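Local coordinates for cathepsin L Propeptide (Toxoplasma gondii, PDB 3F75), which is the propeptide of a cathepsin L-type protease, a largely helical I29-family inhibitor domain that probably holds the protease inactive until the propeptide is removed, at residues E18-D23 and N51-I56. Residues are numbered along the deposited sequence; the frame is centred on the assembly and turned at random.
Sequences EAHFQD and NNLVYI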
ATOM      1  N   GLU B  18     -22.772 -21.981 -15.694  1.00 32.04           N
ATOM      2  CA  GLU B  18     -23.080 -20.548 -15.734  1.00 29.81           C
ATOM      3  C   GLU B  18     -23.832 -20.096 -14.478  1.00 27.52           C
ATOM      4  O   GLU B  18     -23.534 -19.051 -13.907  1.00 25.84           O
ATOM      5  CB  GLU B  18     -23.901 -20.224 -16.992  1.00 30.59           C
ATOM      6  CG  GLU B  18     -24.063 -18.739 -17.290  1.00 33.19           C
ATOM      7  CD  GLU B  18     -22.743 -18.037 -17.555  1.00 35.64           C
ATOM      8  OE1 GLU B  18     -21.799 -18.689 -18.045  1.00 40.45           O
ATOM      9  OE2 GLU B  18     -22.649 -16.828 -17.281  1.00 36.16           O
ATOM     10  N   ALA B  19     -24.800 -20.901 -14.045  1.00 25.52           N
ATOM     11  CA  ALA B  19     -25.582 -20.597 -12.854  1.00 23.55           C
ATOM     12  C   ALA B  19     -24.710 -20.427 -11.609  1.00 23.69           C
ATOM     13  O   ALA B  19     -25.036 -19.608 -10.758  1.00 24.37           O
ATOM     14  CB  ALA B  19     -26.630 -21.664 -12.619  1.00 23.96           C
ATOM     15  N   HIS B  20     -23.614 -21.186 -11.501  1.00 23.59           N
ATOM     16  CA  HIS B  20     -22.670 -20.994 -10.396  1.00 23.46           C
ATOM     17  C   HIS B  20     -22.024 -19.605 -10.482  1.00 22.17           C
ATOM     18  O   HIS B  20     -21.959 -18.882  -9.483  1.00 17.19           O
ATOM     19  CB  HIS B  20     -21.570 -22.063 -10.360  1.00 26.29           C
ATOM     20  CG  HIS B  20     -20.453 -21.722  -9.420  1.00 38.52           C
ATOM     21  ND1 HIS B  20     -19.266 -21.158  -9.844  1.00 46.20           N
ATOM     22  CD2 HIS B  20     -20.372 -21.794  -8.069  1.00 44.37           C
ATOM     23  CE1 HIS B  20     -18.494 -20.922  -8.797  1.00 47.00           C
ATOM     24  NE2 HIS B  20     -19.139 -21.302  -7.709  1.00 47.63           N
ATOM     25  N   PHE B  21     -21.540 -19.251 -11.672  1.00 17.76           N
ATOM     26  CA  PHE B  21     -20.971 -17.924 -11.899  1.00 17.49           C
ATOM     27  C   PHE B  21     -22.013 -16.844 -11.646  1.00 17.31           C
ATOM     28  O   PHE B  21     -21.711 -15.825 -11.034  1.00 14.90           O
ATOM     29  CB  PHE B  21     -20.427 -17.795 -13.320  1.00 17.57           C
ATOM     30  CG  PHE B  21     -19.146 -18.553 -13.562  1.00 17.27           C
ATOM     31  CD1 PHE B  21     -17.999 -18.260 -12.836  1.00 17.90           C
ATOM     32  CD2 PHE B  21     -19.076 -19.525 -14.542  1.00 14.34           C
ATOM     33  CE1 PHE B  21     -16.808 -18.946 -13.072  1.00 17.90           C
ATOM     34  CE2 PHE B  21     -17.886 -20.220 -14.784  1.00 18.61           C
ATOM     35  CZ  PHE B  21     -16.752 -19.924 -14.052  1.00 15.58           C
ATOM     36  N   GLN B  22     -23.247 -17.067 -12.086  1.00 18.36           N
ATOM     37  CA  GLN B  22     -24.312 -16.089 -11.845  1.00 18.92           C
ATOM     38  C   GLN B  22     -24.582 -15.891 -10.357  1.00 20.16           C
ATOM     39  O   GLN B  22     -24.712 -14.756  -9.897  1.00 18.71           O
ATOM     40  CB  GLN B  22     -25.594 -16.487 -12.568  1.00 21.19           C
ATOM     41  CG  GLN B  22     -25.491 -16.304 -14.081  1.00 26.56           C
ATOM     42  CD  GLN B  22     -26.675 -16.879 -14.832  1.00 35.24           C
ATOM     43  OE1 GLN B  22     -27.366 -17.771 -14.339  1.00 43.14           O
ATOM     44  NE2 GLN B  22     -26.912 -16.376 -16.040  1.00 39.88           N
ATOM     45  N   ASP B  23     -24.658 -16.984  -9.606  1.00 19.16           N
ATOM     46  CA  ASP B  23     -24.828 -16.891  -8.156  1.00 20.03           C
ATOM     47  C   ASP B  23     -23.644 -16.181  -7.508  1.00 19.26           C
ATOM     48  O   ASP B  23     -23.811 -15.363  -6.595  1.00 19.54           O
ATOM     49  CB  ASP B  23     -24.949 -18.275  -7.519  1.00 19.94           C
ATOM     50  CG  ASP B  23     -26.247 -18.979  -7.858  1.00 20.81           C
ATOM     51  OD1 ASP B  23     -27.215 -18.310  -8.258  1.00 23.69           O
ATOM     52  OD2 ASP B  23     -26.297 -20.216  -7.700  1.00 16.98           O
ATOM     53  N   ASN B  51     -13.753 -14.040 -15.166  1.00 12.62           N
ATOM     54  CA  ASN B  51     -12.356 -14.279 -15.494  1.00 14.35           C
ATOM     55  C   ASN B  51     -11.452 -14.241 -14.268  1.00 15.32           C
ATOM     56  O   ASN B  51     -10.587 -15.120 -14.101  1.00 14.04           O
ATOM     57  CB  ASN B  51     -11.859 -13.285 -16.541  1.00 17.03           C
ATOM     58  CG  ASN B  51     -12.358 -13.619 -17.948  1.00 23.86           C
ATOM     59  OD1 ASN B  51     -12.767 -14.753 -18.233  1.00 25.90           O
ATOM     60  ND2 ASN B  51     -12.329 -12.628 -18.831  1.00 22.35           N
ATOM     61  N   ASN B  52     -11.668 -13.252 -13.405  1.00 13.21           N
ATOM     62  CA  ASN B  52     -10.898 -13.150 -12.153  1.00 14.70           C
ATOM     63  C   ASN B  52     -11.181 -14.305 -11.188  1.00 14.76           C
ATOM     64  O   ASN B  52     -10.271 -14.828 -10.533  1.00 14.89           O
ATOM     65  CB  ASN B  52     -11.190 -11.838 -11.431  1.00 15.01           C
ATOM     66  CG  ASN B  52     -10.653 -10.627 -12.152  1.00 17.50           C
ATOM     67  OD1 ASN B  52      -9.660 -10.710 -12.894  1.00 14.47           O
ATOM     68  ND2 ASN B  52     -11.301  -9.471 -11.926  1.00 10.95           N
ATOM     69  N   LEU B  53     -12.447 -14.684 -11.087  1.00 12.84           N
ATOM     70  CA  LEU B  53     -12.860 -15.791 -10.230  1.00 16.06           C
ATOM     71  C   LEU B  53     -12.181 -17.094 -10.669  1.00 16.09           C
ATOM     72  O   LEU B  53     -11.667 -17.864  -9.837  1.00 16.61           O
ATOM     73  CB  LEU B  53     -14.389 -15.933 -10.251  1.00 16.45           C
ATOM     74  CG  LEU B  53     -14.985 -16.943  -9.267  1.00 22.74           C
ATOM     75  CD1 LEU B  53     -14.623 -16.558  -7.829  1.00 23.91           C
ATOM     76  CD2 LEU B  53     -16.497 -17.068  -9.432  1.00 23.24           C
ATOM     77  N   VAL B  54     -12.172 -17.339 -11.976  1.00 15.01           N
ATOM     78  CA  VAL B  54     -11.537 -18.535 -12.520  1.00 13.91           C
ATOM     79  C   VAL B  54     -10.035 -18.481 -12.227  1.00 15.95           C
ATOM     80  O   VAL B  54      -9.431 -19.476 -11.782  1.00 12.49           O
ATOM     81  CB  VAL B  54     -11.811 -18.703 -14.038  1.00 15.57           C
ATOM     82  CG1 VAL B  54     -10.895 -19.772 -14.630  1.00 14.87           C
ATOM     83  CG2 VAL B  54     -13.281 -19.043 -14.286  1.00 11.95           C
ATOM     84  N   TYR B  55      -9.445 -17.303 -12.420  1.00 13.35           N
ATOM     85  CA  TYR B  55      -8.039 -17.129 -12.123  1.00 11.15           C
ATOM     86  C   TYR B  55      -7.686 -17.459 -10.689  1.00 12.82           C
ATOM     87  O   TYR B  55      -6.715 -18.155 -10.444  1.00 13.31           O
ATOM     88  CB  TYR B  55      -7.615 -15.696 -12.419  1.00 13.71           C
ATOM     89  CG  TYR B  55      -6.163 -15.443 -12.116  1.00 12.46           C
ATOM     90  CD1 TYR B  55      -5.181 -15.844 -12.997  1.00 17.44           C
ATOM     91  CD2 TYR B  55      -5.772 -14.805 -10.943  1.00 17.16           C
ATOM     92  CE1 TYR B  55      -3.853 -15.619 -12.732  1.00 19.61           C
ATOM     93  CE2 TYR B  55      -4.436 -14.553 -10.680  1.00 16.85           C
ATOM     94  CZ  TYR B  55      -3.487 -14.976 -11.568  1.00 19.83           C
ATOM     95  OH  TYR B  55      -2.158 -14.742 -11.333  1.00 24.96           O
ATOM     96  N   ILE B  56      -8.482 -16.942  -9.749  1.00 11.05           N
ATOM     97  CA  ILE B  56      -8.246 -17.108  -8.327  1.00  9.95           C
ATOM     98  C   ILE B  56      -8.337 -18.582  -7.957  1.00 11.11           C
ATOM     99  O   ILE B  56      -7.416 -19.138  -7.332  1.00 10.54           O
ATOM    100  CB  ILE B  56      -9.267 -16.265  -7.503  1.00  8.04           C
ATOM    101  CG1 ILE B  56      -8.975 -14.775  -7.683  1.00 15.97           C
ATOM    102  CG2 ILE B  56      -9.270 -16.646  -6.017  1.00 13.37           C
ATOM    103  CD1 ILE B  56     -10.093 -13.858  -7.159  1.00 11.71           C
TER
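Phe21 and Leu53 mark the nearest backbone approach of the two helical segments, with Phe21 CA 8.6 Å from Leu53 CA. The short axes pass 11.6 Å apart, nearly perpendicular at 102°. At that spacing the backbones do not touch, and side chains fill the gap. Phe21 gives the largest share of the buried surface. Its CG lies anti to the carbonyl carbon (chi1 -73°), and the ring reaches out to the second helix. Leu53 comes to the ring's edge, near the ring plane, with Phe21 CD1 3.9 Å from Leu53 CD2. Val54 meets the outer end of the same ring obliquely. Here Phe21 CZ is 3.6 Å from Val54 CG2, and Phe21 CE1 lies almost as near to that methyl. The ring thus meets methyls of two successive residues. The contact joins helix 18-32 to helix 39-60, the two long crossing helices of the cathepsin propeptide inhibitor (I29) fold. It lies near the start of the first helix and toward the end of the second. Leu53 points its CB at the first helix and holds CG anti to the backbone N (chi1 -173°), which brings CD2 up to the rings of both Phe21 and His20. The His20 approach is looser, with Leu53 CD2 4.4 Å from His20 CE1. No hydrogen bond links the two segments. Lys50 and Tyr46, about one and two turns before Val54, also touch Phe21. Both bind the carboxylate of Glu18, Lys50 by a salt bridge and Tyr46 by a hydrogen bond, which adds a polar link beside the apolar one. Trp16 and Met70 pack on Leu53.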